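Local coordinates for aminopeptidase N family protein (Idiomarina loihiensis L2TR, PDB 4FGM) that binds zinc and probably acts as an aminopeptidase of the M61 family, removing residues from the N-terminus of peptides, at residues 213-218 and 277-282. Residues are numbered along the deposited sequence; the frame is centred on the assembly and turned at random.
With ZN (zinc ion), chain C.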
loop_
_atom_site.group_PDB
_atom_site.type_symbol
_atom_site.label_atom_id
_atom_site.label_comp_id
_atom_site.label_asym_id
_atom_site.label_seq_id
_atom_site.Cartn_x
_atom_site.Cartn_y
_atom_site.Cartn_z
ATOM N N SER A 213 -17.542 -14.103 -2.428
ATOM C CA SER A 213 -17.794 -15.539 -2.514
ATOM C C SER A 213 -16.733 -16.277 -1.711
ATOM O O SER A 213 -17.027 -17.267 -1.046
ATOM C CB SER A 213 -17.730 -16.029 -3.964
ATOM O OG SER A 213 -18.812 -15.532 -4.721
ATOM N N LEU A 214 -15.499 -15.784 -1.775
ATOM C CA LEU A 214 -14.388 -16.408 -1.066
ATOM C C LEU A 214 -14.619 -16.469 0.445
ATOM O O LEU A 214 -14.468 -17.525 1.062
ATOM C CB LEU A 214 -13.087 -15.662 -1.374
ATOM C CG LEU A 214 -11.778 -16.240 -0.828
ATOM C CD1 LEU A 214 -10.622 -15.750 -1.678
ATOM C CD2 LEU A 214 -11.588 -15.847 0.627
ATOM N N PHE A 215 -14.975 -15.335 1.039
ATOM C CA PHE A 215 -15.224 -15.291 2.471
ATOM C C PHE A 215 -16.659 -15.708 2.775
ATOM O O PHE A 215 -17.011 -15.963 3.929
ATOM C CB PHE A 215 -14.965 -13.884 3.017
ATOM C CG PHE A 215 -13.526 -13.472 2.965
ATOM C CD1 PHE A 215 -13.016 -12.816 1.852
ATOM C CD2 PHE A 215 -12.669 -13.762 4.023
ATOM C CE1 PHE A 215 -11.669 -12.456 1.793
ATOM C CE2 PHE A 215 -11.324 -13.408 3.976
ATOM C CZ PHE A 215 -10.823 -12.752 2.858
ATOM N N GLU A 216 -17.476 -15.769 1.728
ATOM C CA GLU A 216 -18.877 -16.150 1.859
ATOM C C GLU A 216 -19.646 -15.150 2.711
ATOM O O GLU A 216 -20.763 -15.424 3.136
ATOM C CB GLU A 216 -18.982 -17.548 2.478
ATOM C CG GLU A 216 -18.469 -18.652 1.576
ATOM C CD GLU A 216 -18.496 -20.015 2.237
ATOM O OE1 GLU A 216 -19.227 -20.180 3.238
ATOM O OE2 GLU A 216 -17.794 -20.924 1.745
ATOM N N GLU A 217 -19.046 -13.987 2.941
ATOM C CA GLU A 217 -19.658 -12.952 3.760
ATOM C C GLU A 217 -18.889 -11.642 3.622
ATOM O O GLU A 217 -17.668 -11.655 3.471
ATOM C CB GLU A 217 -19.649 -13.400 5.221
ATOM C CG GLU A 217 -20.387 -12.486 6.171
ATOM C CD GLU A 217 -20.588 -13.123 7.533
ATOM O OE1 GLU A 217 -20.792 -14.355 7.580
ATOM O OE2 GLU A 217 -20.562 -12.395 8.551
ATOM N N ALA A 218 -19.598 -10.518 3.676
ATOM C CA ALA A 218 -18.967 -9.206 3.577
ATOM C C ALA A 218 -19.129 -8.470 4.904
ATOM O O ALA A 218 -20.213 -8.453 5.477
ATOM C CB ALA A 218 -19.601 -8.405 2.457
ATOM N N HIS A 277 -8.275 -6.200 1.900
ATOM C CA HIS A 277 -7.921 -5.671 3.219
ATOM C C HIS A 277 -9.178 -5.468 4.080
ATOM O O HIS A 277 -9.085 -5.402 5.320
ATOM C CB HIS A 277 -7.164 -4.339 3.094
ATOM C CG HIS A 277 -5.674 -4.490 3.044
ATOM N ND1 HIS A 277 -4.974 -5.330 3.889
ATOM C CD2 HIS A 277 -4.743 -3.857 2.296
ATOM C CE1 HIS A 277 -3.680 -5.203 3.665
ATOM N NE2 HIS A 277 -3.515 -4.314 2.703
ATOM N N SER A 278 -10.345 -5.344 3.436
ATOM C CA SER A 278 -11.593 -5.163 4.187
ATOM C C SER A 278 -11.728 -6.311 5.181
ATOM O O SER A 278 -12.231 -6.138 6.310
ATOM C CB SER A 278 -12.795 -5.189 3.252
ATOM O OG SER A 278 -12.894 -3.957 2.565
ATOM N N TRP A 279 -11.324 -7.500 4.744
ATOM C CA TRP A 279 -11.405 -8.660 5.616
ATOM C C TRP A 279 -10.069 -8.786 6.328
ATOM O O TRP A 279 -10.001 -8.922 7.560
ATOM C CB TRP A 279 -11.635 -9.925 4.802
ATOM C CG TRP A 279 -12.998 -10.040 4.239
ATOM C CD1 TRP A 279 -14.076 -10.677 4.804
ATOM C CD2 TRP A 279 -13.443 -9.532 2.982
ATOM N NE1 TRP A 279 -15.168 -10.603 3.960
ATOM C CE2 TRP A 279 -14.806 -9.910 2.835
ATOM C CE3 TRP A 279 -12.822 -8.800 1.958
ATOM C CZ2 TRP A 279 -15.554 -9.578 1.711
ATOM C CZ3 TRP A 279 -13.562 -8.468 0.834
ATOM C CH2 TRP A 279 -14.919 -8.861 0.715
ATOM N N ASN A 280 -9.004 -8.727 5.546
ATOM C CA ASN A 280 -7.672 -8.873 6.099
ATOM C C ASN A 280 -7.045 -7.551 6.510
ATOM O O ASN A 280 -6.640 -6.765 5.634
ATOM C CB ASN A 280 -6.828 -9.580 5.041
ATOM C CG ASN A 280 -5.614 -10.302 5.604
ATOM O OD1 ASN A 280 -5.510 -10.528 6.806
ATOM N ND2 ASN A 280 -4.693 -10.698 4.708
ATOM N N ILE A 281 -7.082 -7.285 7.819
ATOM C CA ILE A 281 -6.585 -6.075 8.476
ATOM C C ILE A 281 -7.598 -5.089 9.001
ATOM O O ILE A 281 -7.280 -4.324 9.926
ATOM C CB ILE A 281 -5.549 -5.291 7.623
ATOM C CG1 ILE A 281 -4.618 -4.505 8.557
ATOM C CG2 ILE A 281 -6.247 -4.218 6.809
ATOM C CD1 ILE A 281 -3.944 -5.368 9.589
ATOM N N LYS A 282 -8.775 -5.062 8.391
ATOM C CA LYS A 282 -9.780 -4.134 8.868
ATOM C C LYS A 282 -10.653 -4.835 9.899
ATOM O O LYS A 282 -11.059 -4.204 10.884
ATOM C CB LYS A 282 -10.660 -3.608 7.732
ATOM C CG LYS A 282 -10.008 -2.470 6.939
ATOM C CD LYS A 282 -8.957 -1.741 7.776
ATOM C CE LYS A 282 -9.585 -0.613 8.535
ATOM N NZ LYS A 282 -8.748 -0.306 9.716
HETATM ZN ZN ZN C . -1.767 -3.637 2.009
#
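W279 lays its indole flat on the phenyl ring of F215, and walking out along the tryptophan takes in the whole contact. Its CB sits over the F215 face, 3.7 Å from the ring centroid, a CH-pi contact whose nearest atom is CZ. The first torsion (chi1 -72°) sets CG beside the backbone N, and CG comes to lie over the centre of the phenyl. There the five-membered ring makes a face-to-face stack with planes only 4° apart and centroids separated by 3.6 Å; CD1 reaches F215 CG, CD2 meets F215 CD1. NE1, next along, gives its hydrogen to the backbone carbonyl O of E217 at 2.8 Å. The acceptor lies close to the indole plane, though the N-H...O angle of 148° leaves the bond somewhat bent. Past this point the six-membered ring slides off the phenyl toward A218, where CZ2 comes 3.9 Å from A218 CA.

The stack joins the C-terminal end of helix 197-215 to the loop that follows helix 262-277, the helix bearing the HExxH zinc motif. E216 leaves the helix with positive phi, and the chain then brings the E217 carbonyl to the indole edge, while the E217 carboxylate pairs with K414. A leucine in place of the tryptophan would probably leave the E217 carbonyl without its indole N-H and strip one face of F215 of its aromatic partner. On the opposite face of F215 lies L214 CD2, and W409 of helix 401-413 meets both aromatic rings edge-to-face.

Two residues before the tryptophan, H277 NE2 binds zinc at 2.0 Å, alongside H273 and E307. Its ND1 donates in the imidazole plane to N280 O at 2.8 Å, a bond that, together with the metal, restrains the rotation of the imidazole.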